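Side-chain contacts in tryptophan synthase alpha chain (Aquifex aeolicus, PDB 2EKC), which is predicted to cleave indoleglycerol phosphate into indole and glyceraldehyde 3-phosphate, as the alpha subunit of tryptophan synthase in the last step of tryptophan biosynthesis: residues V25-Y30 and A236-A241; V66-A71 and M100-P105; K161-I166 and E199-L204. One frame throughout, in Å; residues are numbered along the deposited sequence.

Interaction 1: V25-Y30 and A236-A241; sequences VGYPDY and ALVKLA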
ATOM      1  N   VAL A  25      11.604  -1.978  -2.804  1.00 10.52           N
ATOM      2  CA  VAL A  25      12.432  -3.003  -3.427  1.00 10.25           C
ATOM      3  C   VAL A  25      13.815  -2.422  -3.684  1.00 11.90           C
ATOM      4  O   VAL A  25      13.934  -1.357  -4.283  1.00 10.49           O
ATOM      5  CB  VAL A  25      11.871  -3.469  -4.788  1.00 10.32           C
ATOM      6  CG1 VAL A  25      12.826  -4.492  -5.406  1.00 11.49           C
ATOM      7  CG2 VAL A  25      10.483  -4.079  -4.615  1.00  9.14           C
ATOM      8  N   GLY A  26      14.852  -3.111  -3.216  1.00 10.64           N
ATOM      9  CA  GLY A  26      16.206  -2.636  -3.442  1.00 12.23           C
ATOM     10  C   GLY A  26      16.828  -1.792  -2.344  1.00 12.32           C
ATOM     11  O   GLY A  26      17.966  -1.349  -2.483  1.00 13.28           O
ATOM     12  N   TYR A  27      16.099  -1.555  -1.258  1.00 11.77           N
ATOM     13  CA  TYR A  27      16.632  -0.758  -0.150  1.00 12.37           C
ATOM     14  C   TYR A  27      16.756  -1.588   1.117  1.00 12.24           C
ATOM     15  O   TYR A  27      15.780  -2.190   1.560  1.00 12.52           O
ATOM     16  CB  TYR A  27      15.728   0.439   0.157  1.00 11.74           C
ATOM     17  CG  TYR A  27      16.215   1.243   1.344  1.00 12.36           C
ATOM     18  CD1 TYR A  27      17.338   2.067   1.240  1.00 10.99           C
ATOM     19  CD2 TYR A  27      15.580   1.148   2.583  1.00 12.41           C
ATOM     20  CE1 TYR A  27      17.823   2.777   2.343  1.00 12.02           C
ATOM     21  CE2 TYR A  27      16.055   1.855   3.699  1.00 11.70           C
ATOM     22  CZ  TYR A  27      17.178   2.665   3.568  1.00 12.70           C
ATOM     23  OH  TYR A  27      17.652   3.356   4.660  1.00 12.08           O
ATOM     24  N   PRO A  28      17.946  -1.605   1.742  1.00 13.53           N
ATOM     25  CA  PRO A  28      19.178  -0.912   1.354  1.00 13.93           C
ATOM     26  C   PRO A  28      19.872  -1.559   0.154  1.00 15.01           C
ATOM     27  O   PRO A  28      20.804  -0.989  -0.412  1.00 15.11           O
ATOM     28  CB  PRO A  28      20.015  -0.966   2.629  1.00 14.14           C
ATOM     29  CG  PRO A  28      19.590  -2.256   3.247  1.00 14.39           C
ATOM     30  CD  PRO A  28      18.094  -2.211   3.077  1.00 15.74           C
ATOM     31  N   ASP A  29      19.404  -2.751  -0.212  1.00 15.81           N
ATOM     32  CA  ASP A  29      19.906  -3.519  -1.355  1.00 16.95           C
ATOM     33  C   ASP A  29      18.850  -4.585  -1.633  1.00 17.14           C
ATOM     34  O   ASP A  29      18.024  -4.869  -0.766  1.00 16.70           O
ATOM     35  CB  ASP A  29      21.272  -4.155  -1.051  1.00 19.86           C
ATOM     36  CG  ASP A  29      21.237  -5.100   0.141  1.00 20.69           C
ATOM     37  OD1 ASP A  29      20.702  -6.218   0.011  1.00 21.10           O
ATOM     38  OD2 ASP A  29      21.745  -4.718   1.213  1.00 22.56           O
ATOM     39  N   TYR A  30      18.851  -5.164  -2.832  1.00 16.74           N
ATOM     40  CA  TYR A  30      17.837  -6.164  -3.171  1.00 16.76           C
ATOM     41  C   TYR A  30      17.710  -7.291  -2.151  1.00 17.52           C
ATOM     42  O   TYR A  30      16.624  -7.530  -1.627  1.00 16.74           O
ATOM     43  CB  TYR A  30      18.096  -6.778  -4.553  1.00 17.45           C
ATOM     44  CG  TYR A  30      16.951  -7.656  -5.024  1.00 16.95           C
ATOM     45  CD1 TYR A  30      15.846  -7.106  -5.675  1.00 16.68           C
ATOM     46  CD2 TYR A  30      16.949  -9.027  -4.773  1.00 16.71           C
ATOM     47  CE1 TYR A  30      14.765  -7.902  -6.063  1.00 16.97           C
ATOM     48  CE2 TYR A  30      15.872  -9.833  -5.153  1.00 18.62           C
ATOM     49  CZ  TYR A  30      14.786  -9.262  -5.797  1.00 19.54           C
ATOM     50  OH  TYR A  30      13.718 -10.049  -6.163  1.00 21.73           O
ATOM     51  N   ALA A 236       8.421   3.742   9.271  1.00 13.67           N
ATOM     52  CA  ALA A 236       8.960   3.045  10.436  1.00 15.32           C
ATOM     53  C   ALA A 236       9.616   1.720  10.053  1.00 15.72           C
ATOM     54  O   ALA A 236      10.622   1.320  10.644  1.00 15.29           O
ATOM     55  CB  ALA A 236       7.861   2.805  11.461  1.00 15.59           C
ATOM     56  N   LEU A 237       9.044   1.034   9.070  1.00 15.07           N
ATOM     57  CA  LEU A 237       9.599  -0.240   8.633  1.00 15.07           C
ATOM     58  C   LEU A 237      10.873  -0.009   7.826  1.00 14.85           C
ATOM     59  O   LEU A 237      11.877  -0.695   8.022  1.00 16.29           O
ATOM     60  CB  LEU A 237       8.580  -1.006   7.778  1.00 12.61           C
ATOM     61  CG  LEU A 237       7.183  -1.223   8.374  1.00 11.92           C
ATOM     62  CD1 LEU A 237       6.367  -2.053   7.406  1.00 11.09           C
ATOM     63  CD2 LEU A 237       7.273  -1.926   9.738  1.00 11.75           C
ATOM     64  N   VAL A 238      10.822   0.967   6.926  1.00 14.39           N
ATOM     65  CA  VAL A 238      11.953   1.292   6.064  1.00 15.00           C
ATOM     66  C   VAL A 238      13.200   1.661   6.868  1.00 15.21           C
ATOM     67  O   VAL A 238      14.311   1.238   6.537  1.00 15.21           O
ATOM     68  CB  VAL A 238      11.571   2.439   5.095  1.00 15.25           C
ATOM     69  CG1 VAL A 238      12.785   2.929   4.327  1.00 14.78           C
ATOM     70  CG2 VAL A 238      10.512   1.944   4.135  1.00 13.69           C
ATOM     71  N   LYS A 239      13.007   2.431   7.934  1.00 13.44           N
ATOM     72  CA  LYS A 239      14.106   2.850   8.804  1.00 13.63           C
ATOM     73  C   LYS A 239      14.889   1.641   9.322  1.00 13.02           C
ATOM     74  O   LYS A 239      16.123   1.599   9.248  1.00 10.47           O
ATOM     75  CB  LYS A 239      13.541   3.644   9.985  1.00 17.62           C
ATOM     76  CG  LYS A 239      14.548   3.963  11.075  1.00 19.80           C
ATOM     77  CD  LYS A 239      13.909   4.824  12.157  1.00 19.20           C
ATOM     78  CE  LYS A 239      14.879   5.068  13.302  1.00 21.17           C
ATOM     79  NZ  LYS A 239      14.423   6.161  14.202  1.00 21.70           N
ATOM     80  N   LEU A 240      14.164   0.657   9.842  1.00 12.15           N
ATOM     81  CA  LEU A 240      14.783  -0.552  10.373  1.00 12.36           C
ATOM     82  C   LEU A 240      15.474  -1.343   9.270  1.00 12.28           C
ATOM     83  O   LEU A 240      16.566  -1.874   9.464  1.00 13.24           O
ATOM     84  CB  LEU A 240      13.727  -1.417  11.065  1.00 13.50           C
ATOM     85  CG  LEU A 240      13.157  -0.789  12.339  1.00 13.63           C
ATOM     86  CD1 LEU A 240      12.046  -1.662  12.899  1.00 14.42           C
ATOM     87  CD2 LEU A 240      14.284  -0.607  13.364  1.00 17.49           C
ATOM     88  N   ALA A 241      14.836  -1.418   8.110  1.00 13.69           N
ATOM     89  CA  ALA A 241      15.415  -2.128   6.977  1.00 13.35           C
ATOM     90  C   ALA A 241      16.742  -1.487   6.565  1.00 13.35           C
ATOM     91  O   ALA A 241      17.673  -2.181   6.142  1.00 14.81           O
ATOM     92  CB  ALA A 241      14.439  -2.123   5.805  1.00 14.42           C
TER
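Y27 lays the CD2-CE2 side of its ring against V238, and its CE2 lies 3.5 Å from V238 CG1. The same ring carbon is 3.4 Å from V238 O, which sits at the ring edge in its plane, so one side of the tyrosine meets both a methyl and a backbone carbonyl of the helix. The two side chains cross at about a right angle. With CG anti to the backbone N (chi1 177°), the Y27 ring is carried out of its loop toward helix 235-242; V238 presents the branch that is likewise anti to its own N. A second point of contact lies one residue further on, where P28 CD approaches A241 O to 3.1 Å, carbon against carbonyl oxygen, with P28 CG at 3.5 Å from the same atom. The peptide bond before P28 is cis, and P28 CB lies 4.2 Å above one face of the Y27 ring, off toward its rim; tyrosine and proline therefore reach the helix as one packed pair. Further contacts fix the tyrosine and the turn: Y27 also packs on A67 and V70 of helix 62-73, while N74 ND2 donates to G26 O and P28 O. The 171 Å² buried here comes from packing alone, with Y27 giving the largest share and P28 against A241 adding to it. In fold terms, the loop after strand 18-24 meets the short helix after strand 230-233, so the contact sits at the seam where the first and last strands of a TIM barrel meet.

Interaction 2: V66-A71 and M100-P105; sequences VAHEVA and MTYYNP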
ATOM      1  N   VAL A  66      14.769   8.528   0.522  1.00 10.50           N
ATOM      2  CA  VAL A  66      16.122   7.971   0.579  1.00 11.53           C
ATOM      3  C   VAL A  66      16.086   6.563  -0.012  1.00 10.74           C
ATOM      4  O   VAL A  66      16.961   6.186  -0.793  1.00 11.18           O
ATOM      5  CB  VAL A  66      16.659   7.894   2.028  1.00 11.34           C
ATOM      6  CG1 VAL A  66      17.968   7.091   2.058  1.00 12.01           C
ATOM      7  CG2 VAL A  66      16.895   9.296   2.570  1.00 12.51           C
ATOM      8  N   ALA A  67      15.064   5.795   0.356  1.00 11.36           N
ATOM      9  CA  ALA A  67      14.917   4.434  -0.154  1.00 12.59           C
ATOM     10  C   ALA A  67      14.844   4.460  -1.682  1.00 12.00           C
ATOM     11  O   ALA A  67      15.442   3.624  -2.353  1.00 12.95           O
ATOM     12  CB  ALA A  67      13.657   3.782   0.425  1.00 13.07           C
ATOM     13  N   HIS A  68      14.111   5.424  -2.230  1.00 12.23           N
ATOM     14  CA  HIS A  68      13.992   5.547  -3.683  1.00 10.56           C
ATOM     15  C   HIS A  68      15.369   5.720  -4.324  1.00 11.04           C
ATOM     16  O   HIS A  68      15.764   4.965  -5.216  1.00 11.24           O
ATOM     17  CB  HIS A  68      13.134   6.765  -4.041  1.00  8.75           C
ATOM     18  CG  HIS A  68      11.659   6.500  -4.042  1.00  8.55           C
ATOM     19  ND1 HIS A  68      11.015   5.896  -5.101  1.00  8.42           N
ATOM     20  CD2 HIS A  68      10.699   6.793  -3.134  1.00  8.96           C
ATOM     21  CE1 HIS A  68       9.718   5.835  -4.846  1.00 10.22           C
ATOM     22  NE2 HIS A  68       9.499   6.373  -3.659  1.00 10.50           N
ATOM     23  N   GLU A  69      16.087   6.736  -3.857  1.00 11.17           N
ATOM     24  CA  GLU A  69      17.407   7.077  -4.374  1.00 13.93           C
ATOM     25  C   GLU A  69      18.405   5.934  -4.300  1.00 14.02           C
ATOM     26  O   GLU A  69      19.065   5.603  -5.293  1.00 13.65           O
ATOM     27  CB  GLU A  69      17.960   8.284  -3.612  1.00 15.68           C
ATOM     28  CG  GLU A  69      19.216   8.876  -4.233  1.00 23.87           C
ATOM     29  CD  GLU A  69      19.848   9.942  -3.363  1.00 27.28           C
ATOM     30  OE1 GLU A  69      19.103  10.797  -2.842  1.00 30.58           O
ATOM     31  OE2 GLU A  69      21.090   9.929  -3.206  1.00 31.06           O
ATOM     32  N   VAL A  70      18.522   5.336  -3.119  1.00 11.94           N
ATOM     33  CA  VAL A  70      19.450   4.234  -2.915  1.00 10.66           C
ATOM     34  C   VAL A  70      19.102   3.071  -3.843  1.00 12.53           C
ATOM     35  O   VAL A  70      19.969   2.544  -4.536  1.00 12.48           O
ATOM     36  CB  VAL A  70      19.424   3.767  -1.439  1.00 13.78           C
ATOM     37  CG1 VAL A  70      20.300   2.523  -1.256  1.00 10.83           C
ATOM     38  CG2 VAL A  70      19.917   4.902  -0.533  1.00 12.48           C
ATOM     39  N   ALA A  71      17.831   2.678  -3.863  1.00 10.05           N
ATOM     40  CA  ALA A  71      17.399   1.579  -4.724  1.00 11.69           C
ATOM     41  C   ALA A  71      17.742   1.851  -6.185  1.00 11.15           C
ATOM     42  O   ALA A  71      18.184   0.957  -6.895  1.00 14.02           O
ATOM     43  CB  ALA A  71      15.897   1.348  -4.577  1.00  9.65           C
ATOM     44  N   MET A 100       3.163   0.031  -5.529  1.00 11.70           N
ATOM     45  CA  MET A 100       3.206   1.471  -5.319  1.00 14.92           C
ATOM     46  C   MET A 100       4.074   2.044  -6.428  1.00 14.80           C
ATOM     47  O   MET A 100       5.297   1.886  -6.416  1.00 13.79           O
ATOM     48  CB  MET A 100       3.813   1.805  -3.950  1.00 19.01           C
ATOM     49  CG  MET A 100       3.700   3.282  -3.557  1.00 26.89           C
ATOM     50  SD  MET A 100       4.836   4.405  -4.429  1.00 36.43           S
ATOM     51  CE  MET A 100       3.873   4.973  -5.691  1.00 33.11           C
ATOM     52  N   THR A 101       3.438   2.707  -7.388  1.00 11.46           N
ATOM     53  CA  THR A 101       4.159   3.280  -8.511  1.00 11.83           C
ATOM     54  C   THR A 101       3.672   4.679  -8.863  1.00 12.73           C
ATOM     55  O   THR A 101       2.478   4.988  -8.759  1.00 13.54           O
ATOM     56  CB  THR A 101       4.025   2.383  -9.776  1.00 12.76           C
ATOM     57  OG1 THR A 101       4.690   3.004 -10.883  1.00 16.31           O
ATOM     58  CG2 THR A 101       2.560   2.183 -10.141  1.00 12.67           C
ATOM     59  N   TYR A 102       4.604   5.535  -9.261  1.00 11.77           N
ATOM     60  CA  TYR A 102       4.238   6.875  -9.676  1.00 11.74           C
ATOM     61  C   TYR A 102       3.675   6.686 -11.077  1.00 12.40           C
ATOM     62  O   TYR A 102       3.870   5.627 -11.686  1.00 11.33           O
ATOM     63  CB  TYR A 102       5.459   7.793  -9.674  1.00 12.37           C
ATOM     64  CG  TYR A 102       5.762   8.334  -8.291  1.00 13.08           C
ATOM     65  CD1 TYR A 102       6.263   7.503  -7.286  1.00 13.25           C
ATOM     66  CD2 TYR A 102       5.506   9.668  -7.976  1.00 14.03           C
ATOM     67  CE1 TYR A 102       6.499   7.991  -5.996  1.00 13.57           C
ATOM     68  CE2 TYR A 102       5.737  10.168  -6.694  1.00 14.05           C
ATOM     69  CZ  TYR A 102       6.233   9.327  -5.710  1.00 13.70           C
ATOM     70  OH  TYR A 102       6.479   9.828  -4.452  1.00 12.79           O
ATOM     71  N   TYR A 103       2.976   7.689 -11.595  1.00 13.44           N
ATOM     72  CA  TYR A 103       2.360   7.546 -12.910  1.00 13.78           C
ATOM     73  C   TYR A 103       3.296   7.498 -14.114  1.00 13.61           C
ATOM     74  O   TYR A 103       3.122   6.659 -14.994  1.00 14.21           O
ATOM     75  CB  TYR A 103       1.328   8.652 -13.149  1.00 15.13           C
ATOM     76  CG  TYR A 103       0.674   8.518 -14.509  1.00 17.30           C
ATOM     77  CD1 TYR A 103      -0.271   7.524 -14.754  1.00 17.96           C
ATOM     78  CD2 TYR A 103       1.057   9.339 -15.571  1.00 19.25           C
ATOM     79  CE1 TYR A 103      -0.817   7.345 -16.026  1.00 21.15           C
ATOM     80  CE2 TYR A 103       0.519   9.170 -16.844  1.00 22.31           C
ATOM     81  CZ  TYR A 103      -0.413   8.174 -17.064  1.00 21.32           C
ATOM     82  OH  TYR A 103      -0.930   8.001 -18.327  1.00 26.12           O
ATOM     83  N   ASN A 104       4.268   8.402 -14.158  1.00 14.95           N
ATOM     84  CA  ASN A 104       5.203   8.478 -15.279  1.00 17.80           C
ATOM     85  C   ASN A 104       5.754   7.139 -15.768  1.00 17.88           C
ATOM     86  O   ASN A 104       5.733   6.861 -16.968  1.00 17.19           O
ATOM     87  CB  ASN A 104       6.357   9.424 -14.933  1.00 21.93           C
ATOM     88  CG  ASN A 104       7.405   9.491 -16.025  1.00 25.54           C
ATOM     89  OD1 ASN A 104       7.094   9.743 -17.187  1.00 27.38           O
ATOM     90  ND2 ASN A 104       8.660   9.270 -15.651  1.00 29.90           N
ATOM     91  N   PRO A 105       6.266   6.295 -14.854  1.00 17.35           N
ATOM     92  CA  PRO A 105       6.806   4.996 -15.277  1.00 16.04           C
ATOM     93  C   PRO A 105       5.789   4.140 -16.038  1.00 16.53           C
ATOM     94  O   PRO A 105       6.150   3.399 -16.960  1.00 15.17           O
ATOM     95  CB  PRO A 105       7.233   4.357 -13.958  1.00 16.78           C
ATOM     96  CG  PRO A 105       7.646   5.550 -13.137  1.00 17.35           C
ATOM     97  CD  PRO A 105       6.525   6.528 -13.422  1.00 15.38           C
TER
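The hydroxyl of Y102 is gripped by two groups beyond the segments, D60 OD2 and the backbone N of A59, and H68 NE2 hydrogen-bonds to the same D60 OD2. Both aromatic residues therefore converge on one carboxylate oxygen, and this convergence is consistent with their direct contact: H68 CE1 is 4.0 Å from Y102 CE1, with NE2 nearly as close at 4.1 Å. The ring centroids are 5.9 Å apart and the planes stand at 78°, but the approach is oblique. H68 is fixed at its other nitrogen too, since ND1 is hydrogen-bonded to the backbone N of F54, whose ring in turn stacks on Y102. With both nitrogens engaged, the imidazole has little freedom to turn. On each residue CG is anti to the carbonyl carbon (chi1 -85° for H68, -82° for Y102), which sends the rings from helix 62-73 and from the loop after strand 97-100 toward each other. Beside Y102, T101 OG1 donates to Y102 O over 2.9 Å, on a lone pair in the carbonyl plane. D60 is a predicted proton acceptor, and the two bonds are consistent with H68 and Y102 positioning its carboxylate at the C-terminal mouth of a TIM barrel.

Interaction 3: K161-I166 and E199-L204; sequences KRIKLI and EEYREL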
ATOM      1  N   LYS A 161     -18.655  15.381  -2.250  1.00 19.47           N
ATOM      2  CA  LYS A 161     -18.759  14.989  -3.649  1.00 18.01           C
ATOM      3  C   LYS A 161     -17.549  14.152  -4.049  1.00 18.70           C
ATOM      4  O   LYS A 161     -17.677  13.176  -4.795  1.00 17.49           O
ATOM      5  CB  LYS A 161     -18.856  16.221  -4.558  1.00 19.59           C
ATOM      6  CG  LYS A 161     -20.218  16.904  -4.541  1.00 23.55           C
ATOM      7  CD  LYS A 161     -20.253  18.091  -5.496  1.00 23.72           C
ATOM      8  CE  LYS A 161     -21.604  18.790  -5.460  1.00 26.66           C
ATOM      9  NZ  LYS A 161     -21.623  20.003  -6.325  1.00 26.32           N
ATOM     10  N   ARG A 162     -16.374  14.530  -3.554  1.00 17.26           N
ATOM     11  CA  ARG A 162     -15.158  13.788  -3.873  1.00 18.14           C
ATOM     12  C   ARG A 162     -15.249  12.383  -3.289  1.00 18.94           C
ATOM     13  O   ARG A 162     -14.839  11.412  -3.921  1.00 19.76           O
ATOM     14  CB  ARG A 162     -13.924  14.501  -3.309  1.00 17.83           C
ATOM     15  CG  ARG A 162     -12.591  13.807  -3.631  1.00 18.86           C
ATOM     16  CD  ARG A 162     -12.441  13.567  -5.127  1.00 18.91           C
ATOM     17  NE  ARG A 162     -12.814  14.753  -5.894  1.00 21.61           N
ATOM     18  CZ  ARG A 162     -12.923  14.787  -7.218  1.00 23.58           C
ATOM     19  NH1 ARG A 162     -12.679  13.697  -7.936  1.00 22.52           N
ATOM     20  NH2 ARG A 162     -13.300  15.904  -7.824  1.00 18.70           N
ATOM     21  N   ILE A 163     -15.788  12.284  -2.076  1.00 19.60           N
ATOM     22  CA  ILE A 163     -15.933  10.997  -1.411  1.00 19.17           C
ATOM     23  C   ILE A 163     -16.776  10.044  -2.242  1.00 19.72           C
ATOM     24  O   ILE A 163     -16.454   8.863  -2.356  1.00 18.22           O
ATOM     25  CB  ILE A 163     -16.583  11.150  -0.016  1.00 20.70           C
ATOM     26  CG1 ILE A 163     -15.580  11.769   0.959  1.00 20.24           C
ATOM     27  CG2 ILE A 163     -17.054   9.789   0.498  1.00 20.98           C
ATOM     28  CD1 ILE A 163     -16.114  11.914   2.375  1.00 22.12           C
ATOM     29  N   LYS A 164     -17.860  10.546  -2.827  1.00 20.20           N
ATOM     30  CA  LYS A 164     -18.708   9.686  -3.639  1.00 20.83           C
ATOM     31  C   LYS A 164     -17.981   9.234  -4.902  1.00 20.64           C
ATOM     32  O   LYS A 164     -18.184   8.115  -5.374  1.00 21.60           O
ATOM     33  CB  LYS A 164     -20.011  10.393  -4.014  1.00 23.31           C
ATOM     34  CG  LYS A 164     -20.975   9.477  -4.748  1.00 27.87           C
ATOM     35  CD  LYS A 164     -22.376  10.065  -4.821  1.00 32.64           C
ATOM     36  CE  LYS A 164     -23.369   9.045  -5.368  1.00 33.15           C
ATOM     37  NZ  LYS A 164     -24.766   9.563  -5.356  1.00 35.67           N
ATOM     38  N   LEU A 165     -17.135  10.100  -5.452  1.00 18.29           N
ATOM     39  CA  LEU A 165     -16.375   9.752  -6.649  1.00 19.04           C
ATOM     40  C   LEU A 165     -15.306   8.721  -6.289  1.00 18.46           C
ATOM     41  O   LEU A 165     -14.960   7.859  -7.095  1.00 19.67           O
ATOM     42  CB  LEU A 165     -15.724  11.001  -7.244  1.00 18.33           C
ATOM     43  CG  LEU A 165     -16.696  12.009  -7.861  1.00 19.11           C
ATOM     44  CD1 LEU A 165     -15.981  13.325  -8.132  1.00 19.09           C
ATOM     45  CD2 LEU A 165     -17.274  11.433  -9.143  1.00 20.91           C
ATOM     46  N   ILE A 166     -14.785   8.822  -5.073  1.00 18.65           N
ATOM     47  CA  ILE A 166     -13.775   7.888  -4.586  1.00 20.24           C
ATOM     48  C   ILE A 166     -14.393   6.491  -4.450  1.00 21.13           C
ATOM     49  O   ILE A 166     -13.818   5.498  -4.897  1.00 22.21           O
ATOM     50  CB  ILE A 166     -13.225   8.342  -3.210  1.00 18.10           C
ATOM     51  CG1 ILE A 166     -12.363   9.592  -3.381  1.00 19.13           C
ATOM     52  CG2 ILE A 166     -12.423   7.226  -2.563  1.00 18.84           C
ATOM     53  CD1 ILE A 166     -11.889  10.199  -2.073  1.00 19.62           C
ATOM     54  N   GLU A 199     -15.963   8.924   9.067  1.00 19.52           N
ATOM     55  CA  GLU A 199     -17.343   8.718   9.478  1.00 22.02           C
ATOM     56  C   GLU A 199     -18.257   9.175   8.342  1.00 21.63           C
ATOM     57  O   GLU A 199     -19.258   8.522   8.047  1.00 24.06           O
ATOM     58  CB  GLU A 199     -17.629   9.482  10.777  1.00 22.17           C
ATOM     59  CG  GLU A 199     -16.598   9.178  11.867  1.00 27.68           C
ATOM     60  CD  GLU A 199     -16.993   9.682  13.242  1.00 28.61           C
ATOM     61  OE1 GLU A 199     -17.607  10.766  13.336  1.00 29.19           O
ATOM     62  OE2 GLU A 199     -16.671   8.993  14.236  1.00 30.64           O
ATOM     63  N   GLU A 200     -17.910  10.292   7.702  1.00 21.77           N
ATOM     64  CA  GLU A 200     -18.691  10.788   6.567  1.00 22.30           C
ATOM     65  C   GLU A 200     -18.622   9.735   5.475  1.00 22.48           C
ATOM     66  O   GLU A 200     -19.629   9.373   4.865  1.00 21.87           O
ATOM     67  CB  GLU A 200     -18.104  12.089   6.016  1.00 23.52           C
ATOM     68  CG  GLU A 200     -18.532  13.352   6.731  1.00 26.01           C
ATOM     69  CD  GLU A 200     -18.087  14.601   5.991  1.00 29.88           C
ATOM     70  OE1 GLU A 200     -16.887  14.940   6.059  1.00 28.70           O
ATOM     71  OE2 GLU A 200     -18.938  15.237   5.329  1.00 30.89           O
ATOM     72  N   TYR A 201     -17.405   9.258   5.230  1.00 22.70           N
ATOM     73  CA  TYR A 201     -17.153   8.239   4.219  1.00 21.72           C
ATOM     74  C   TYR A 201     -18.055   7.032   4.472  1.00 21.32           C
ATOM     75  O   TYR A 201     -18.649   6.490   3.540  1.00 20.06           O
ATOM     76  CB  TYR A 201     -15.679   7.823   4.275  1.00 20.89           C
ATOM     77  CG  TYR A 201     -15.314   6.610   3.446  1.00 18.75           C
ATOM     78  CD1 TYR A 201     -14.994   6.726   2.092  1.00 20.19           C
ATOM     79  CD2 TYR A 201     -15.261   5.346   4.028  1.00 19.49           C
ATOM     80  CE1 TYR A 201     -14.622   5.603   1.339  1.00 20.68           C
ATOM     81  CE2 TYR A 201     -14.892   4.223   3.290  1.00 19.49           C
ATOM     82  CZ  TYR A 201     -14.572   4.357   1.951  1.00 20.71           C
ATOM     83  OH  TYR A 201     -14.179   3.247   1.241  1.00 20.31           O
ATOM     84  N   ARG A 202     -18.159   6.624   5.733  1.00 22.37           N
ATOM     85  CA  ARG A 202     -18.990   5.478   6.104  1.00 24.67           C
ATOM     86  C   ARG A 202     -20.428   5.683   5.658  1.00 25.37           C
ATOM     87  O   ARG A 202     -21.103   4.738   5.252  1.00 25.37           O
ATOM     88  CB  ARG A 202     -18.971   5.264   7.618  1.00 24.76           C
ATOM     89  CG  ARG A 202     -17.609   4.923   8.199  1.00 26.43           C
ATOM     90  CD  ARG A 202     -17.065   3.640   7.615  1.00 25.21           C
ATOM     91  NE  ARG A 202     -15.887   3.175   8.343  1.00 26.68           N
ATOM     92  CZ  ARG A 202     -15.190   2.092   8.013  1.00 25.64           C
ATOM     93  NH1 ARG A 202     -15.555   1.362   6.967  1.00 25.02           N
ATOM     94  NH2 ARG A 202     -14.127   1.745   8.725  1.00 24.64           N
ATOM     95  N   GLU A 203     -20.885   6.927   5.754  1.00 26.93           N
ATOM     96  CA  GLU A 203     -22.242   7.307   5.375  1.00 28.79           C
ATOM     97  C   GLU A 203     -22.479   7.126   3.879  1.00 28.89           C
ATOM     98  O   GLU A 203     -23.587   6.806   3.446  1.00 30.25           O
ATOM     99  CB  GLU A 203     -22.487   8.783   5.724  1.00 30.94           C
ATOM    100  CG  GLU A 203     -22.380   9.135   7.204  1.00 33.76           C
ATOM    101  CD  GLU A 203     -22.458  10.638   7.458  1.00 37.12           C
ATOM    102  OE1 GLU A 203     -23.397  11.285   6.946  1.00 39.70           O
ATOM    103  OE2 GLU A 203     -21.585  11.174   8.172  1.00 37.89           O
ATOM    104  N   LEU A 204     -21.426   7.329   3.094  1.00 27.55           N
ATOM    105  CA  LEU A 204     -21.522   7.257   1.644  1.00 26.39           C
ATOM    106  C   LEU A 204     -20.878   6.051   0.983  1.00 25.87           C
ATOM    107  O   LEU A 204     -21.104   5.809  -0.200  1.00 23.83           O
ATOM    108  CB  LEU A 204     -20.900   8.518   1.046  1.00 26.68           C
ATOM    109  CG  LEU A 204     -21.545   9.852   1.422  1.00 27.71           C
ATOM    110  CD1 LEU A 204     -20.580  10.997   1.148  1.00 26.90           C
ATOM    111  CD2 LEU A 204     -22.836  10.020   0.637  1.00 28.26           C
TER
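I163 reaches across to three residues of segment 199-204, namely L204, Y201 and E200, and accounts for every close approach between the segments. The apolar contacts come first. I163 CG2 lies 3.8 Å from L204 CD1 and 4.0 Å from Y201 CD1, the latter meeting the tyrosine ring obliquely. Its other branch goes elsewhere: CG1 is anti to the carbonyl carbon (chi1 -73°), which brings CD1 to within 4.2 Å of E200 CB. The isoleucine thus fits between the side chains of one helical turn, and the short helix axes pass 9.8 Å apart at a crossing angle of -56°. Were I163 cut back to an alanine, L204 CD1 and Y201 CD1 would probably lose their nearest neighbour on segment 161-166, opening a gap between the two helices. The polar ends are engaged elsewhere. E200 touches the isoleucine through its aliphatic CB, while its carboxylate forms salt bridges with K197 and, on the side of helix 160-169, with R160. Y201 OH is held by K207 O and T174 OG1, and its ring meets F176 edge-to-face, which limits how far the ring near CG2 can turn. The covalent link comes last: the residues just past the two segments, C167 and C205, are joined by a disulfide. The helices that follow strands 149-154 and 174-177 of the barrel are therefore paired by apolar packing through one branched side chain, with ionic and covalent ties at its margins rather than within it.

Interaction 1 packs against helix 62-73 of interaction 2, their centres 13 Å apart: Y27 CD1 packs 3.7 Å from A67 CA, and V25 O lies 3.4 Å from A71 CB. One helix thus serves both contacts. The predicted acceptor D60 lies with its side chain about 3 Å from that of Y102, whereas V238 of interaction 1 is about 9 Å from the side chains of both D60 and E49, a shell further out. Interaction 3 stands apart, its centre 34 Å from that of interaction 1 and 30 Å from that of interaction 2, tying outer helices well away from these residues.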